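Long-range contacts in globin III, extracellular (Lumbricus terrestris, PDB 1X9F), which probably binds and carries oxygen at its haem, as a globin subunit of the giant extracellular haemoglobin (erythrocruorin) of the earthworm: residues I14-W19 / D130-W136; L53-V57 / H70-I74; V108-F113 / I147-L151. One frame throughout, in Å; residues are numbered along the deposited sequence.

Contact 1: I14-W19 / D130-W136; sequences IVQKQW and DYDALAW
Val15 and Trp136 pack the A helix of the globin fold (residues 9-20) against the start of its H helix (133-148). The indole is held between two side chains. Val15 CG1 stands almost on the normal of its six-membered ring, 3.6 Å from the ring centroid and 7° off axis, a CH-pi contact, while Tyr131 CE1, from the turn leading into the H helix, lies over the opposite face. With CG1 anti to its backbone N (chi1 165°), Val15 sends the other branch, CG2, to Ala135, where it lies 3.6 Å from Ala135 O. At the far rim of the indole Trp136 CH2 meets Trp19 CE3 at 3.5 Å; the six-membered rings meet obliquely, their planes at 53°. Gln18 runs along the indole edge, its amide nearly coplanar with the ring, and its CG rests 3.3 Å from Asp130 O. Ile14 CG2 touches Asp132 CB at 3.8 Å. Asp132 is the N-cap of the H helix: its OD2 accepts from Ala135 N over 2.7 Å on the anti side of the carboxylate. A basic side chain of another protein chain forms a salt bridge with the same oxygen. Trp19 NE1 is hydrogen-bonded to Asp79 OD2 of helix 65-83, and Leu124 of helix 110-127 touches both tryptophans. The two indoles are thus packed where the A and H helices of the globin fold meet E and G.

Contact 2: L53-V57 / H70-I74; sequences LFKRV and HALRI. With HEM (protoporphyrin IX containing Fe), chain R; CMO (carbon monoxide), chain S.
The imidazole of His70 has Val57 CG2 over one face, 4.0 Å from the ring centroid and close to the ring normal, and the pyrrole carbon C4D of the haem near its plane at the edge. The phenyl ring of Phe54 approaches it obliquely, with its plane turned 60° from the imidazole and the two ring centroids 5.0 Å apart. Val57 lies between two flat groups, for its CG1 also sits over the centre of the Arg56 guanidinium, on one face. Arg73 presents the edge of its own guanidinium to the same methyl, with NH2 4.0 Å from Val57 CG1. CG of His70 is anti to its backbone N (chi1 173°), which carries the ring inward from helix 65-83 over the haem. There His70 NE2 donates to the carbon monoxide oxygen at 3.1 Å; the angle of 123° makes this a weak hydrogen bond. Phe54 CZ lies 3.3 Å from the haem meso carbon CHD and 3.8 Å from the carbon monoxide oxygen. Ile74 and, from helix 28-46, Leu40 complete the pocket around the diatomic ligand. Farther out the chain of Arg56, bent at chi2 and chi3, brings its guanidinium beside a haem propionate, whose O2D lies over one of its faces. Arg73 forms a salt bridge with Glu88 of the Globin II chain, so this side of the haem pocket adjoins a subunit interface. Bound carbon monoxide is thus surrounded largely by hydrocarbon, with one weak donor supplied by His70, consistent with the distal histidine of other globins, which stabilises bound oxygen by a hydrogen bond.

Contact 3: V108-F113 / I147-L151; sequences VQKAHF and ISSRL. With HEM (protoporphyrin IX containing Fe), chain R.
With CG anti to its carbonyl carbon (chi1 -84°), Phe113 directs its ring between the haem and Ser148, whose hydroxyl is tucked between its own N and C (chi1 65°) and leaves CB to face the phenyl group. Ser148 CB lies 3.9 Å from the ring centroid, 24° off the normal, in a CH-pi contact, while OG is hydrogen-bonded to Leu144 O within its own helix. Over the opposite face of Phe113 is the haem methyl CMC, and the rim atom Phe113 CE2 comes to 3.4 Å from the meso carbon CHC. Ile147 CG2 reaches the same rim atom, Phe113 CE2, at 3.5 Å. These residues bring the start of the globin G helix (110-127) against the end of the H helix (133-148), on the haem side remote from the carbon monoxide. At the C-terminal end of the H helix a type I turn runs from Ser148 to Leu151, closed by Leu151 N to Ser148 O, which folds Leu151 back against the residues leading into the G helix. Its CD2 lies 3.4 Å from Val108 O, and its CD1 touches both Val108 CG1 at 3.8 Å and Phe113 CE1 at 3.9 Å. Val108 CG1 is itself at the edge of the phenyl ring, in its plane, and near the haem vinyl carbon CBC. At the outer margin the extended Lys110 chain passes the turn with CG 3.5 Å from Ser148 O. Phe113 also meets His102 of helix 88-103 edge-to-face.

From the N terminus, helix 9-20 opens contact 1, whose partner comes only at the start of helix 133-148, so this contact closes a loop that takes in most of the chain. Contact 2 is nested inside it, a short closure that ties the loop after helix 50-53 to helix 65-83. Contact 3 opens after contact 2 has closed, at the start of helix 110-127, and crosses contact 1 by ending beyond it, at the far end of helix 133-148. That helix serves contacts 1 and 3, at opposite ends. Contacts 2 and 3 both touch the haem and meet directly where Leu53 packs on Val108 and His112.

Contact 1: I14-W19 / D130-W136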
loop_
_atom_site.group_PDB
_atom_site.type_symbol
_atom_site.label_atom_id
_atom_site.label_comp_id
_atom_site.label_asym_id
_atom_site.label_seq_id
_atom_site.Cartn_x
_atom_site.Cartn_y
_atom_site.Cartn_z
ATOM N N ILE C 14 9.068 -9.645 -22.987
ATOM C CA ILE C 14 8.318 -10.363 -21.945
ATOM C C ILE C 14 8.963 -11.726 -21.693
ATOM O O ILE C 14 9.166 -12.123 -20.545
ATOM C CB ILE C 14 6.805 -10.528 -22.319
ATOM C CG1 ILE C 14 6.117 -9.173 -22.531
ATOM C CG2 ILE C 14 6.058 -11.350 -21.267
ATOM C CD1 ILE C 14 5.922 -8.336 -21.271
ATOM N N VAL C 15 9.295 -12.423 -22.776
ATOM C CA VAL C 15 9.916 -13.741 -22.691
ATOM C C VAL C 15 11.263 -13.694 -21.955
ATOM O O VAL C 15 11.513 -14.511 -21.068
ATOM C CB VAL C 15 10.032 -14.404 -24.098
ATOM C CG1 VAL C 15 10.989 -15.589 -24.086
ATOM C CG2 VAL C 15 8.653 -14.845 -24.588
ATOM N N GLN C 16 12.105 -12.724 -22.308
ATOM C CA GLN C 16 13.441 -12.581 -21.714
ATOM C C GLN C 16 13.407 -12.277 -20.226
ATOM O O GLN C 16 14.184 -12.838 -19.449
ATOM C CB GLN C 16 14.233 -11.496 -22.436
ATOM C CG GLN C 16 14.640 -11.901 -23.828
ATOM C CD GLN C 16 15.465 -10.853 -24.540
ATOM O OE1 GLN C 16 15.139 -9.663 -24.527
ATOM N NE2 GLN C 16 16.532 -11.298 -25.193
ATOM N N LYS C 17 12.503 -11.378 -19.850
ATOM C CA LYS C 17 12.304 -10.985 -18.468
ATOM C C LYS C 17 11.814 -12.178 -17.658
ATOM O O LYS C 17 12.305 -12.433 -16.552
ATOM C CB LYS C 17 11.289 -9.841 -18.405
ATOM C CG LYS C 17 11.058 -9.284 -17.011
ATOM C CD LYS C 17 9.858 -8.350 -16.974
ATOM C CE LYS C 17 10.181 -6.979 -17.561
ATOM N NZ LYS C 17 8.981 -6.094 -17.560
ATOM N N GLN C 18 10.862 -12.918 -18.218
ATOM C CA GLN C 18 10.286 -14.057 -17.511
ATOM C C GLN C 18 11.259 -15.218 -17.356
ATOM O O GLN C 18 11.327 -15.839 -16.296
ATOM C CB GLN C 18 8.983 -14.503 -18.169
ATOM C CG GLN C 18 7.839 -13.556 -17.862
ATOM C CD GLN C 18 6.557 -13.871 -18.609
ATOM O OE1 GLN C 18 5.532 -13.240 -18.362
ATOM N NE2 GLN C 18 6.604 -14.830 -19.521
ATOM N N TRP C 19 12.012 -15.499 -18.411
ATOM C CA TRP C 19 13.025 -16.547 -18.398
ATOM C C TRP C 19 14.118 -16.254 -17.377
ATOM O O TRP C 19 14.572 -17.146 -16.660
ATOM C CB TRP C 19 13.625 -16.626 -19.789
ATOM C CG TRP C 19 14.739 -17.589 -20.004
ATOM C CD1 TRP C 19 16.042 -17.275 -20.236
ATOM C CD2 TRP C 19 14.649 -19.019 -20.086
ATOM N NE1 TRP C 19 16.775 -18.421 -20.452
ATOM C CE2 TRP C 19 15.944 -19.506 -20.368
ATOM C CE3 TRP C 19 13.602 -19.944 -19.949
ATOM C CZ2 TRP C 19 16.225 -20.868 -20.499
ATOM C CZ3 TRP C 19 13.879 -21.296 -20.085
ATOM C CH2 TRP C 19 15.181 -21.745 -20.356
ATOM N N ASP C 130 5.345 -16.414 -13.408
ATOM C CA ASP C 130 4.945 -15.352 -14.313
ATOM C C ASP C 130 5.169 -15.796 -15.758
ATOM O O ASP C 130 6.311 -15.941 -16.197
ATOM C CB ASP C 130 5.736 -14.086 -13.997
ATOM C CG ASP C 130 5.148 -12.852 -14.645
ATOM O OD1 ASP C 130 5.913 -11.893 -14.877
ATOM O OD2 ASP C 130 3.942 -12.742 -14.963
ATOM N N TYR C 131 4.085 -16.022 -16.494
ATOM C CA TYR C 131 4.200 -16.651 -17.803
ATOM C C TYR C 131 3.138 -16.157 -18.756
ATOM O O TYR C 131 1.973 -16.516 -18.621
ATOM C CB TYR C 131 4.090 -18.177 -17.654
ATOM C CG TYR C 131 4.194 -18.978 -18.944
ATOM C CD1 TYR C 131 5.438 -19.247 -19.517
ATOM C CD2 TYR C 131 3.055 -19.497 -19.571
ATOM C CE1 TYR C 131 5.549 -19.993 -20.687
ATOM C CE2 TYR C 131 3.160 -20.247 -20.748
ATOM C CZ TYR C 131 4.413 -20.486 -21.296
ATOM O OH TYR C 131 4.558 -21.218 -22.453
ATOM N N ASP C 132 3.531 -15.332 -19.720
ATOM C CA ASP C 132 2.613 -14.939 -20.779
ATOM C C ASP C 132 2.581 -16.053 -21.803
ATOM O O ASP C 132 3.543 -16.236 -22.558
ATOM C CB ASP C 132 3.055 -13.637 -21.444
ATOM C CG ASP C 132 2.016 -13.105 -22.417
ATOM O OD1 ASP C 132 1.320 -12.131 -22.051
ATOM O OD2 ASP C 132 1.803 -13.598 -23.552
ATOM N N ALA C 133 1.484 -16.802 -21.836
ATOM C CA ALA C 133 1.400 -17.947 -22.736
ATOM C C ALA C 133 1.506 -17.557 -24.202
ATOM O O ALA C 133 2.111 -18.284 -24.986
ATOM C CB ALA C 133 0.135 -18.766 -22.484
ATOM N N LEU C 134 0.933 -16.412 -24.566
ATOM C CA LEU C 134 0.911 -15.981 -25.964
ATOM C C LEU C 134 2.290 -15.587 -26.476
ATOM O O LEU C 134 2.679 -15.978 -27.578
ATOM C CB LEU C 134 -0.100 -14.846 -26.180
ATOM C CG LEU C 134 -1.572 -15.228 -25.974
ATOM C CD1 LEU C 134 -2.485 -14.039 -26.173
ATOM C CD2 LEU C 134 -2.007 -16.378 -26.878
ATOM N N ALA C 135 3.027 -14.829 -25.667
ATOM C CA ALA C 135 4.372 -14.386 -26.025
ATOM C C ALA C 135 5.354 -15.554 -26.145
ATOM O O ALA C 135 6.148 -15.608 -27.088
ATOM C CB ALA C 135 4.875 -13.365 -25.020
ATOM N N TRP C 136 5.299 -16.481 -25.193
ATOM C CA TRP C 136 6.171 -17.645 -25.228
ATOM C C TRP C 136 5.834 -18.517 -26.417
ATOM O O TRP C 136 6.731 -18.945 -27.135
ATOM C CB TRP C 136 6.072 -18.445 -23.936
ATOM C CG TRP C 136 6.959 -17.908 -22.881
ATOM C CD1 TRP C 136 6.639 -16.976 -21.946
ATOM C CD2 TRP C 136 8.329 -18.251 -22.655
ATOM N NE1 TRP C 136 7.723 -16.722 -21.140
ATOM C CE2 TRP C 136 8.775 -17.490 -21.556
ATOM C CE3 TRP C 136 9.230 -19.127 -23.268
ATOM C CZ2 TRP C 136 10.072 -17.580 -21.056
ATOM C CZ3 TRP C 136 10.516 -19.217 -22.772
ATOM C CH2 TRP C 136 10.925 -18.448 -21.677
#

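Contact 2: L53-V57 / H70-I74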
loop_
_atom_site.group_PDB
_atom_site.type_symbol
_atom_site.label_atom_id
_atom_site.label_comp_id
_atom_site.label_asym_id
_atom_site.label_seq_id
_atom_site.Cartn_x
_atom_site.Cartn_y
_atom_site.Cartn_z
ATOM N N LEU C 53 17.690 -41.785 -30.426
ATOM C CA LEU C 53 18.377 -40.560 -30.851
ATOM C C LEU C 53 19.366 -40.054 -29.803
ATOM O O LEU C 53 20.376 -39.434 -30.141
ATOM C CB LEU C 53 17.349 -39.475 -31.192
ATOM C CG LEU C 53 16.324 -39.850 -32.268
ATOM C CD1 LEU C 53 15.093 -38.965 -32.182
ATOM C CD2 LEU C 53 16.944 -39.770 -33.649
ATOM N N PHE C 54 19.080 -40.349 -28.537
ATOM C CA PHE C 54 19.905 -39.895 -27.417
ATOM C C PHE C 54 20.780 -40.994 -26.768
ATOM O O PHE C 54 21.229 -40.844 -25.625
ATOM C CB PHE C 54 19.025 -39.193 -26.368
ATOM C CG PHE C 54 18.456 -37.874 -26.830
ATOM C CD1 PHE C 54 17.089 -37.714 -27.015
ATOM C CD2 PHE C 54 19.290 -36.794 -27.077
ATOM C CE1 PHE C 54 16.561 -36.499 -27.437
ATOM C CE2 PHE C 54 18.769 -35.589 -27.502
ATOM C CZ PHE C 54 17.400 -35.440 -27.680
ATOM N N LYS C 55 21.034 -42.082 -27.496
ATOM C CA LYS C 55 21.887 -43.174 -27.008
ATOM C C LYS C 55 23.311 -42.688 -26.747
ATOM O O LYS C 55 23.916 -43.020 -25.724
ATOM C CB LYS C 55 21.889 -44.329 -28.017
ATOM C CG LYS C 55 22.735 -45.541 -27.631
ATOM C CD LYS C 55 22.567 -46.675 -28.647
ATOM C CE LYS C 55 23.623 -47.765 -28.462
ATOM N NZ LYS C 55 23.612 -48.359 -27.080
ATOM N N ARG C 56 23.826 -41.892 -27.682
ATOM C CA ARG C 56 25.173 -41.338 -27.606
ATOM C C ARG C 56 25.376 -40.527 -26.319
ATOM O O ARG C 56 26.502 -40.410 -25.828
ATOM C CB ARG C 56 25.452 -40.475 -28.856
ATOM C CG ARG C 56 26.923 -40.337 -29.273
ATOM C CD ARG C 56 27.751 -39.336 -28.453
ATOM N NE ARG C 56 27.521 -37.927 -28.798
ATOM C CZ ARG C 56 27.887 -36.892 -28.032
ATOM N NH1 ARG C 56 28.483 -37.097 -26.863
ATOM N NH2 ARG C 56 27.648 -35.650 -28.430
ATOM N N VAL C 57 24.290 -39.984 -25.764
ATOM C CA VAL C 57 24.410 -39.189 -24.536
ATOM C C VAL C 57 23.900 -39.894 -23.281
ATOM O O VAL C 57 23.802 -39.278 -22.216
ATOM C CB VAL C 57 23.774 -37.776 -24.664
ATOM C CG1 VAL C 57 24.621 -36.888 -25.567
ATOM C CG2 VAL C 57 22.326 -37.849 -25.147
ATOM N N HIS C 70 24.620 -33.081 -21.489
ATOM C CA HIS C 70 23.787 -32.839 -22.635
ATOM C C HIS C 70 22.609 -31.920 -22.302
ATOM O O HIS C 70 22.265 -31.029 -23.080
ATOM C CB HIS C 70 23.283 -34.162 -23.162
ATOM C CG HIS C 70 22.278 -34.015 -24.246
ATOM N ND1 HIS C 70 22.625 -33.675 -25.534
ATOM C CD2 HIS C 70 20.933 -34.155 -24.235
ATOM C CE1 HIS C 70 21.535 -33.621 -26.274
ATOM N NE2 HIS C 70 20.495 -33.907 -25.509
ATOM N N ALA C 71 21.988 -32.148 -21.150
ATOM C CA ALA C 71 20.844 -31.350 -20.738
ATOM C C ALA C 71 21.257 -29.895 -20.547
ATOM O O ALA C 71 20.512 -28.986 -20.915
ATOM C CB ALA C 71 20.234 -31.913 -19.473
ATOM N N LEU C 72 22.445 -29.681 -19.980
ATOM C CA LEU C 72 23.031 -28.343 -19.891
ATOM C C LEU C 72 23.207 -27.758 -21.281
ATOM O O LEU C 72 22.969 -26.570 -21.505
ATOM C CB LEU C 72 24.393 -28.388 -19.191
ATOM C CG LEU C 72 24.374 -28.598 -17.679
ATOM C CD1 LEU C 72 25.763 -28.921 -17.174
ATOM C CD2 LEU C 72 23.823 -27.366 -16.965
ATOM N N ARG C 73 23.622 -28.613 -22.210
ATOM C CA ARG C 73 23.908 -28.201 -23.573
ATOM C C ARG C 73 22.658 -27.688 -24.292
ATOM O O ARG C 73 22.684 -26.593 -24.855
ATOM C CB ARG C 73 24.576 -29.341 -24.339
ATOM C CG ARG C 73 25.844 -28.919 -25.064
ATOM C CD ARG C 73 27.012 -29.875 -24.876
ATOM N NE ARG C 73 26.621 -31.252 -25.156
ATOM C CZ ARG C 73 27.086 -32.319 -24.519
ATOM N NH1 ARG C 73 27.978 -32.199 -23.539
ATOM N NH2 ARG C 73 26.643 -33.525 -24.859
ATOM N N ILE C 74 21.572 -28.463 -24.267
ATOM C CA ILE C 74 20.308 -28.029 -24.875
ATOM C C ILE C 74 19.725 -26.804 -24.180
ATOM O O ILE C 74 19.180 -25.906 -24.830
ATOM C CB ILE C 74 19.237 -29.140 -24.869
ATOM C CG1 ILE C 74 17.905 -28.550 -25.363
ATOM C CG2 ILE C 74 19.078 -29.744 -23.469
ATOM C CD1 ILE C 74 16.674 -29.489 -25.288
HETATM C CHA HEM R . 22.129 -32.006 -29.635
HETATM C CHB HEM R . 19.995 -27.673 -28.789
HETATM C CHC HEM R . 15.577 -29.650 -29.404
HETATM C CHD HEM R . 17.735 -33.897 -30.602
HETATM C C1A HEM R . 21.933 -30.588 -29.273
HETATM C C2A HEM R . 23.011 -29.774 -28.930
HETATM C C3A HEM R . 22.419 -28.460 -28.665
HETATM C C4A HEM R . 20.993 -28.735 -28.911
HETATM C CMA HEM R . 23.080 -27.169 -28.252
HETATM C CAA HEM R . 24.465 -30.151 -28.839
HETATM C CBA HEM R . 25.189 -29.710 -30.097
HETATM C CGA HEM R . 26.641 -30.071 -29.928
HETATM O O1A HEM R . 27.374 -29.305 -29.268
HETATM O O2A HEM R . 27.051 -31.127 -30.453
HETATM C C1B HEM R . 18.549 -27.842 -28.886
HETATM C C2B HEM R . 17.693 -26.783 -28.606
HETATM C C3B HEM R . 16.491 -27.390 -28.764
HETATM C C4B HEM R . 16.667 -28.704 -29.143
HETATM C CMB HEM R . 17.997 -25.355 -28.214
HETATM C CAB HEM R . 15.327 -26.744 -28.645
HETATM C CBB HEM R . 14.358 -25.824 -28.373
HETATM C C1C HEM R . 15.796 -31.054 -29.792
HETATM C C2C HEM R . 14.737 -31.916 -30.028
HETATM C C3C HEM R . 15.372 -33.079 -30.375
HETATM C C4C HEM R . 16.729 -32.869 -30.289
HETATM C CMC HEM R . 13.257 -31.637 -29.966
HETATM C CAC HEM R . 14.699 -34.363 -30.690
HETATM C CBC HEM R . 14.601 -35.012 -31.924
HETATM C C1D HEM R . 19.192 -33.768 -30.446
HETATM C C2D HEM R . 20.042 -34.855 -30.637
HETATM C C3D HEM R . 21.304 -34.366 -30.381
HETATM C C4D HEM R . 21.063 -32.948 -30.024
HETATM C CMD HEM R . 19.653 -36.255 -31.054
HETATM C CAD HEM R . 22.616 -35.101 -30.435
HETATM C CBD HEM R . 22.821 -35.764 -29.080
HETATM C CGD HEM R . 24.189 -36.384 -29.109
HETATM O O1D HEM R . 24.311 -37.561 -29.509
HETATM O O2D HEM R . 25.143 -35.676 -28.737
HETATM N NA HEM R . 20.704 -29.997 -29.300
HETATM N NB HEM R . 17.982 -29.038 -29.213
HETATM N NC HEM R . 17.035 -31.603 -29.954
HETATM N ND HEM R . 19.758 -32.593 -30.066
HETATM FE FE HEM R . 18.879 -30.804 -29.670
HETATM C C CMO S . 18.800 -31.534 -27.446
HETATM O O CMO S . 18.251 -31.948 -26.440
#

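Contact 3: V108-F113 / I147-L151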
loop_
_atom_site.group_PDB
_atom_site.type_symbol
_atom_site.label_atom_id
_atom_site.label_comp_id
_atom_site.label_asym_id
_atom_site.label_seq_id
_atom_site.Cartn_x
_atom_site.Cartn_y
_atom_site.Cartn_z
ATOM N N VAL C 108 16.056 -37.628 -36.194
ATOM C CA VAL C 108 15.506 -36.388 -35.656
ATOM C C VAL C 108 14.612 -35.757 -36.718
ATOM O O VAL C 108 15.069 -35.474 -37.825
ATOM C CB VAL C 108 16.630 -35.411 -35.239
ATOM C CG1 VAL C 108 16.073 -34.028 -34.909
ATOM C CG2 VAL C 108 17.403 -35.968 -34.054
ATOM N N GLN C 109 13.339 -35.559 -36.396
ATOM C CA GLN C 109 12.397 -35.057 -37.394
ATOM C C GLN C 109 11.494 -33.946 -36.867
ATOM O O GLN C 109 11.319 -33.798 -35.655
ATOM C CB GLN C 109 11.577 -36.210 -37.995
ATOM C CG GLN C 109 10.925 -37.114 -36.961
ATOM C CD GLN C 109 10.486 -38.448 -37.531
ATOM O OE1 GLN C 109 11.314 -39.320 -37.808
ATOM N NE2 GLN C 109 9.180 -38.621 -37.690
ATOM N N LYS C 110 10.925 -33.170 -37.787
ATOM C CA LYS C 110 10.073 -32.037 -37.424
ATOM C C LYS C 110 9.034 -32.356 -36.349
ATOM O O LYS C 110 8.769 -31.521 -35.483
ATOM C CB LYS C 110 9.396 -31.447 -38.661
ATOM C CG LYS C 110 10.340 -30.625 -39.518
ATOM C CD LYS C 110 9.638 -30.034 -40.720
ATOM C CE LYS C 110 10.652 -29.419 -41.672
ATOM N NZ LYS C 110 9.971 -28.761 -42.828
ATOM N N ALA C 111 8.465 -33.561 -36.401
ATOM C CA ALA C 111 7.417 -33.973 -35.462
ATOM C C ALA C 111 7.905 -33.937 -34.018
ATOM O O ALA C 111 7.139 -33.630 -33.103
ATOM C CB ALA C 111 6.898 -35.360 -35.818
ATOM N N HIS C 112 9.182 -34.253 -33.827
ATOM C CA HIS C 112 9.792 -34.242 -32.507
ATOM C C HIS C 112 9.828 -32.826 -31.933
ATOM O O HIS C 112 9.579 -32.626 -30.743
ATOM C CB HIS C 112 11.220 -34.773 -32.570
ATOM C CG HIS C 112 11.345 -36.194 -33.027
ATOM N ND1 HIS C 112 12.522 -36.691 -33.542
ATOM C CD2 HIS C 112 10.470 -37.229 -33.023
ATOM C CE1 HIS C 112 12.369 -37.968 -33.838
ATOM N NE2 HIS C 112 11.133 -38.321 -33.534
ATOM N N PHE C 113 10.149 -31.852 -32.784
ATOM C CA PHE C 113 10.204 -30.458 -32.365
ATOM C C PHE C 113 8.831 -29.870 -32.071
ATOM O O PHE C 113 8.712 -28.958 -31.249
ATOM C CB PHE C 113 10.941 -29.618 -33.402
ATOM C CG PHE C 113 12.430 -29.650 -33.246
ATOM C CD1 PHE C 113 13.169 -30.734 -33.704
ATOM C CD2 PHE C 113 13.096 -28.594 -32.631
ATOM C CE1 PHE C 113 14.555 -30.770 -33.554
ATOM C CE2 PHE C 113 14.476 -28.617 -32.480
ATOM C CZ PHE C 113 15.209 -29.710 -32.943
ATOM N N ILE C 147 15.322 -24.145 -35.943
ATOM C CA ILE C 147 16.198 -25.281 -35.647
ATOM C C ILE C 147 15.792 -26.526 -36.441
ATOM O O ILE C 147 16.652 -27.301 -36.863
ATOM C CB ILE C 147 16.221 -25.580 -34.129
ATOM C CG1 ILE C 147 16.695 -24.344 -33.358
ATOM C CG2 ILE C 147 17.144 -26.757 -33.818
ATOM C CD1 ILE C 147 16.436 -24.395 -31.859
ATOM N N SER C 148 14.492 -26.705 -36.663
ATOM C CA SER C 148 13.985 -27.929 -37.299
ATOM C C SER C 148 13.737 -27.840 -38.815
ATOM O O SER C 148 13.296 -28.813 -39.428
ATOM C CB SER C 148 12.720 -28.413 -36.584
ATOM O OG SER C 148 11.657 -27.483 -36.742
ATOM N N SER C 149 14.034 -26.680 -39.408
ATOM C CA SER C 149 13.822 -26.427 -40.849
ATOM C C SER C 149 14.639 -27.325 -41.791
ATOM O O SER C 149 14.198 -27.636 -42.903
ATOM C CB SER C 149 14.104 -24.955 -41.178
ATOM O OG SER C 149 15.454 -24.614 -40.906
ATOM N N ARG C 150 15.825 -27.726 -41.336
ATOM C CA ARG C 150 16.751 -28.550 -42.118
ATOM C C ARG C 150 16.527 -30.039 -41.940
ATOM O O ARG C 150 17.387 -30.854 -42.297
ATOM C CB ARG C 150 18.189 -28.231 -41.731
ATOM C CG ARG C 150 18.725 -27.041 -42.440
ATOM C CD ARG C 150 20.100 -26.643 -41.989
ATOM N NE ARG C 150 20.462 -25.371 -42.598
ATOM C CZ ARG C 150 20.925 -25.233 -43.839
ATOM N NH1 ARG C 150 21.107 -26.294 -44.626
ATOM N NH2 ARG C 150 21.222 -24.022 -44.294
ATOM N N LEU C 151 15.379 -30.397 -41.378
ATOM C CA LEU C 151 15.058 -31.792 -41.144
ATOM C C LEU C 151 14.160 -32.302 -42.258
ATOM O O LEU C 151 14.500 -33.262 -42.948
ATOM C CB LEU C 151 14.390 -31.973 -39.779
ATOM C CG LEU C 151 15.188 -31.558 -38.540
ATOM C CD1 LEU C 151 14.317 -31.683 -37.294
ATOM C CD2 LEU C 151 16.461 -32.385 -38.387
HETATM C CHA HEM R . 22.129 -32.006 -29.635
HETATM C CHB HEM R . 19.995 -27.673 -28.789
HETATM C CHC HEM R . 15.577 -29.650 -29.404
HETATM C CHD HEM R . 17.735 -33.897 -30.602
HETATM C C1A HEM R . 21.933 -30.588 -29.273
HETATM C C2A HEM R . 23.011 -29.774 -28.930
HETATM C C3A HEM R . 22.419 -28.460 -28.665
HETATM C C4A HEM R . 20.993 -28.735 -28.911
HETATM C CMA HEM R . 23.080 -27.169 -28.252
HETATM C CAA HEM R . 24.465 -30.151 -28.839
HETATM C CBA HEM R . 25.189 -29.710 -30.097
HETATM C CGA HEM R . 26.641 -30.071 -29.928
HETATM O O1A HEM R . 27.374 -29.305 -29.268
HETATM O O2A HEM R . 27.051 -31.127 -30.453
HETATM C C1B HEM R . 18.549 -27.842 -28.886
HETATM C C2B HEM R . 17.693 -26.783 -28.606
HETATM C C3B HEM R . 16.491 -27.390 -28.764
HETATM C C4B HEM R . 16.667 -28.704 -29.143
HETATM C CMB HEM R . 17.997 -25.355 -28.214
HETATM C CAB HEM R . 15.327 -26.744 -28.645
HETATM C CBB HEM R . 14.358 -25.824 -28.373
HETATM C C1C HEM R . 15.796 -31.054 -29.792
HETATM C C2C HEM R . 14.737 -31.916 -30.028
HETATM C C3C HEM R . 15.372 -33.079 -30.375
HETATM C C4C HEM R . 16.729 -32.869 -30.289
HETATM C CMC HEM R . 13.257 -31.637 -29.966
HETATM C CAC HEM R . 14.699 -34.363 -30.690
HETATM C CBC HEM R . 14.601 -35.012 -31.924
HETATM C C1D HEM R . 19.192 -33.768 -30.446
HETATM C C2D HEM R . 20.042 -34.855 -30.637
HETATM C C3D HEM R . 21.304 -34.366 -30.381
HETATM C C4D HEM R . 21.063 -32.948 -30.024
HETATM C CMD HEM R . 19.653 -36.255 -31.054
HETATM C CAD HEM R . 22.616 -35.101 -30.435
HETATM C CBD HEM R . 22.821 -35.764 -29.080
HETATM C CGD HEM R . 24.189 -36.384 -29.109
HETATM O O1D HEM R . 24.311 -37.561 -29.509
HETATM O O2D HEM R . 25.143 -35.676 -28.737
HETATM N NA HEM R . 20.704 -29.997 -29.300
HETATM N NB HEM R . 17.982 -29.038 -29.213
HETATM N NC HEM R . 17.035 -31.603 -29.954
HETATM N ND HEM R . 19.758 -32.593 -30.066
HETATM FE FE HEM R . 18.879 -30.804 -29.670
#